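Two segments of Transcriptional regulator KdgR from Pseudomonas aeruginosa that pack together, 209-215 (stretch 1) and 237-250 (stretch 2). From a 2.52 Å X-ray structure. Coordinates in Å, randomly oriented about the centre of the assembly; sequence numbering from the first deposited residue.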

# COMPACT_ATOMS: atom_id res chain seq x y z
N VAL A 209 33.81 -10.50 -6.94
CA VAL A 209 32.55 -10.84 -6.28
C VAL A 209 31.42 -10.56 -7.26
O VAL A 209 31.34 -9.48 -7.85
CB VAL A 209 32.34 -10.11 -4.93
CG1 VAL A 209 33.55 -10.20 -4.07
CG2 VAL A 209 31.90 -8.72 -5.06
N GLU A 210 30.59 -11.57 -7.47
CA GLU A 210 29.48 -11.49 -8.40
C GLU A 210 28.17 -11.42 -7.62
O GLU A 210 27.97 -12.19 -6.67
CB GLU A 210 29.49 -12.68 -9.36
CG GLU A 210 30.43 -12.51 -10.56
CD GLU A 210 31.88 -12.35 -10.17
OE1 GLU A 210 32.24 -12.73 -9.04
OE2 GLU A 210 32.68 -11.86 -11.01
N ALA A 211 27.30 -10.50 -8.01
CA ALA A 211 26.01 -10.33 -7.36
C ALA A 211 24.89 -10.55 -8.37
O ALA A 211 25.09 -10.61 -9.58
CB ALA A 211 25.89 -8.95 -6.72
N LEU A 212 23.69 -10.68 -7.82
CA LEU A 212 22.48 -10.86 -8.61
C LEU A 212 21.37 -10.21 -7.81
O LEU A 212 21.33 -10.35 -6.59
CB LEU A 212 22.19 -12.34 -8.86
CG LEU A 212 21.20 -12.71 -9.96
CD1 LEU A 212 21.88 -12.57 -11.31
CD2 LEU A 212 20.67 -14.12 -9.75
N SER A 213 20.48 -9.49 -8.51
CA SER A 213 19.52 -8.62 -7.85
C SER A 213 18.19 -8.62 -8.58
O SER A 213 18.16 -8.52 -9.81
CB SER A 213 20.03 -7.19 -7.79
OG SER A 213 21.29 -7.14 -7.16
N ALA A 214 17.11 -8.65 -7.81
CA ALA A 214 15.75 -8.55 -8.30
C ALA A 214 14.94 -7.68 -7.35
O ALA A 214 15.25 -7.60 -6.16
CB ALA A 214 15.08 -9.93 -8.42
N PRO A 215 13.91 -7.02 -7.86
CA PRO A 215 13.10 -6.13 -7.02
C PRO A 215 11.88 -6.82 -6.42
O PRO A 215 11.33 -7.77 -6.97
CB PRO A 215 12.65 -5.04 -8.01
CG PRO A 215 12.54 -5.79 -9.32
CD PRO A 215 13.67 -6.81 -9.30
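Stretch 2 237-250: QAEEQGPAAERLLA

How does stretch 2 approach the strand? It begins as loop, with Gln237 exposed and its CA-to-CB bond pointing away, and makes its first close contact at Ala238, where the backbones come near: the CA of Glu210 and the CA of Ala238 are 5.7 Å apart. The methyl of Ala238 points toward the strand, its CB 3.5 Å from CB of Glu210 and 3.4 Å from the backbone O of Ala211. No hydrogen bond joins the stretches; the contact is one of packing.

What does the loop do between Ala238 and the helix? It passes along one end of the Leu212 side chain. CD1 of Leu212 lies 4.4 Å from C of Ala238, 4.3 Å from O of Glu239 and 4.4 Å from CA of Glu240, so this methyl rests against backbone, while the side chain of Glu239 starts away from the strand and that of Glu240 sideways. The chain then turns, with N of Gly242 donating a hydrogen bond to O of Glu239 at 3.0 Å. From Gln241 to Pro243 nothing touches the strand, and Pro243 takes the N-cap position right before the helix.

In which direction does the helix run over the strand? Residues 244-250 are helical, with backbone hydrogen bonds such as Leu248 N to Ala244 O at 2.8 Å and Leu249 N to Ala245 O at 2.8 Å. Strand and helix run in roughly the same N-to-C direction, crossing at -29°, with their axes 8.7 Å apart at closest approach. The alternation of the extended strand turns Leu212 and Ala214 toward stretch 2 and Ala211 and Ser213 away from it.

Which helix residues fill the space between the axes? The first turn offers small residues: CD2 of Leu212 lies 4.1 Å from C of Ala244 and 3.6 Å from CA of Ala245, with CB of Ala245 at 4.1 Å from the same CD2. Glu246 and Arg247 make no contact with the strand and are exposed. One turn beyond Ala244, Leu248 again points toward the strand. Its CD2 is 3.5 Å from CD2 of Leu212 and 3.8 Å from the backbone N of Ser213, and its CG is 3.9 Å from CB of Ala214. The CA-to-CB bond of Leu249 points sideways to the strand, but the end of the side chain comes nearer, placing its CD2 3.9 Å from CB of Ala214. CB of Ala214 therefore meets both Leu248 and Leu249. Ala250, also exposed, makes no contact with the strand.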

# COMPACT_ATOMS: atom_id res chain seq x y z
N GLN A 237 28.27 -18.50 -10.13
CA GLN A 237 28.14 -17.93 -11.47
C GLN A 237 26.89 -17.05 -11.46
O GLN A 237 25.77 -17.56 -11.36
CB GLN A 237 28.03 -19.03 -12.52
CG GLN A 237 28.84 -18.78 -13.78
CD GLN A 237 30.33 -18.91 -13.52
OE1 GLN A 237 30.84 -20.00 -13.30
NE2 GLN A 237 31.03 -17.78 -13.56
N ALA A 238 27.09 -15.74 -11.53
CA ALA A 238 25.97 -14.79 -11.48
C ALA A 238 25.46 -14.52 -12.90
O ALA A 238 25.61 -13.43 -13.46
CB ALA A 238 26.38 -13.51 -10.79
N GLU A 239 24.83 -15.54 -13.47
CA GLU A 239 24.28 -15.45 -14.82
C GLU A 239 22.78 -15.19 -14.75
O GLU A 239 22.06 -15.87 -14.00
CB GLU A 239 24.58 -16.72 -15.62
CG GLU A 239 25.85 -16.60 -16.44
CD GLU A 239 26.16 -17.83 -17.25
OE1 GLU A 239 27.14 -18.54 -16.92
OE2 GLU A 239 25.43 -18.09 -18.23
N GLU A 240 22.32 -14.21 -15.52
CA GLU A 240 20.93 -13.74 -15.47
C GLU A 240 19.92 -14.83 -15.80
O GLU A 240 18.72 -14.61 -15.63
CB GLU A 240 20.74 -12.54 -16.41
CG GLU A 240 21.43 -11.26 -15.95
CD GLU A 240 21.24 -10.08 -16.89
OE1 GLU A 240 21.74 -8.98 -16.57
OE2 GLU A 240 20.61 -10.25 -17.96
N GLN A 241 20.37 -16.00 -16.27
CA GLN A 241 19.44 -17.09 -16.55
C GLN A 241 19.98 -18.43 -16.05
O GLN A 241 19.74 -19.48 -16.66
CB GLN A 241 19.12 -17.16 -18.04
CG GLN A 241 17.82 -17.89 -18.36
CD GLN A 241 17.42 -17.72 -19.80
OE1 GLN A 241 17.96 -18.38 -20.70
NE2 GLN A 241 16.47 -16.83 -20.04
N GLY A 242 20.70 -18.43 -14.93
CA GLY A 242 21.21 -19.65 -14.36
C GLY A 242 20.47 -19.99 -13.09
O GLY A 242 20.12 -19.10 -12.32
N PRO A 243 20.23 -21.30 -12.84
CA PRO A 243 19.37 -21.72 -11.73
C PRO A 243 19.36 -20.87 -10.46
O PRO A 243 18.39 -20.95 -9.70
CB PRO A 243 19.87 -23.14 -11.46
CG PRO A 243 20.20 -23.65 -12.83
CD PRO A 243 20.68 -22.46 -13.63
N ALA A 244 20.36 -20.02 -10.21
CA ALA A 244 20.23 -19.06 -9.12
C ALA A 244 19.21 -17.97 -9.46
O ALA A 244 18.45 -17.54 -8.59
CB ALA A 244 21.60 -18.45 -8.78
N ALA A 245 19.16 -17.56 -10.73
CA ALA A 245 18.28 -16.48 -11.16
C ALA A 245 16.81 -16.81 -10.93
O ALA A 245 16.05 -15.99 -10.40
CB ALA A 245 18.55 -16.17 -12.64
N GLU A 246 16.37 -18.01 -11.34
CA GLU A 246 15.01 -18.48 -11.10
C GLU A 246 14.71 -18.58 -9.61
O GLU A 246 13.67 -18.08 -9.15
CB GLU A 246 14.80 -19.84 -11.77
CG GLU A 246 15.40 -20.01 -13.21
CD GLU A 246 16.94 -20.05 -13.24
OE1 GLU A 246 17.55 -20.60 -14.19
OE2 GLU A 246 17.55 -19.51 -12.30
N ARG A 247 15.58 -19.23 -8.83
CA ARG A 247 15.40 -19.23 -7.39
C ARG A 247 15.24 -17.82 -6.87
O ARG A 247 14.33 -17.54 -6.07
CB ARG A 247 16.59 -19.92 -6.70
CG ARG A 247 16.78 -21.37 -7.07
CD ARG A 247 15.50 -22.14 -6.88
NE ARG A 247 15.70 -23.59 -6.95
CZ ARG A 247 14.77 -24.47 -6.60
NH1 ARG A 247 13.60 -24.03 -6.16
NH2 ARG A 247 15.01 -25.77 -6.68
N LEU A 248 16.07 -16.89 -7.36
CA LEU A 248 15.97 -15.49 -6.96
C LEU A 248 14.61 -14.92 -7.30
O LEU A 248 13.96 -14.29 -6.45
CB LEU A 248 17.06 -14.66 -7.63
CG LEU A 248 16.99 -13.16 -7.33
CD1 LEU A 248 16.93 -12.83 -5.84
CD2 LEU A 248 18.15 -12.45 -7.98
N LEU A 249 14.16 -15.14 -8.54
CA LEU A 249 12.89 -14.59 -8.99
C LEU A 249 11.71 -15.27 -8.30
O LEU A 249 10.79 -14.60 -7.81
CB LEU A 249 12.78 -14.71 -10.52
CG LEU A 249 13.67 -13.75 -11.34
CD1 LEU A 249 13.60 -14.01 -12.85
CD2 LEU A 249 13.31 -12.30 -11.03
N ALA A 250 11.72 -16.60 -8.24
CA ALA A 250 10.70 -17.32 -7.48
C ALA A 250 10.56 -16.76 -6.07
O ALA A 250 9.45 -16.53 -5.59
CB ALA A 250 11.02 -18.81 -7.44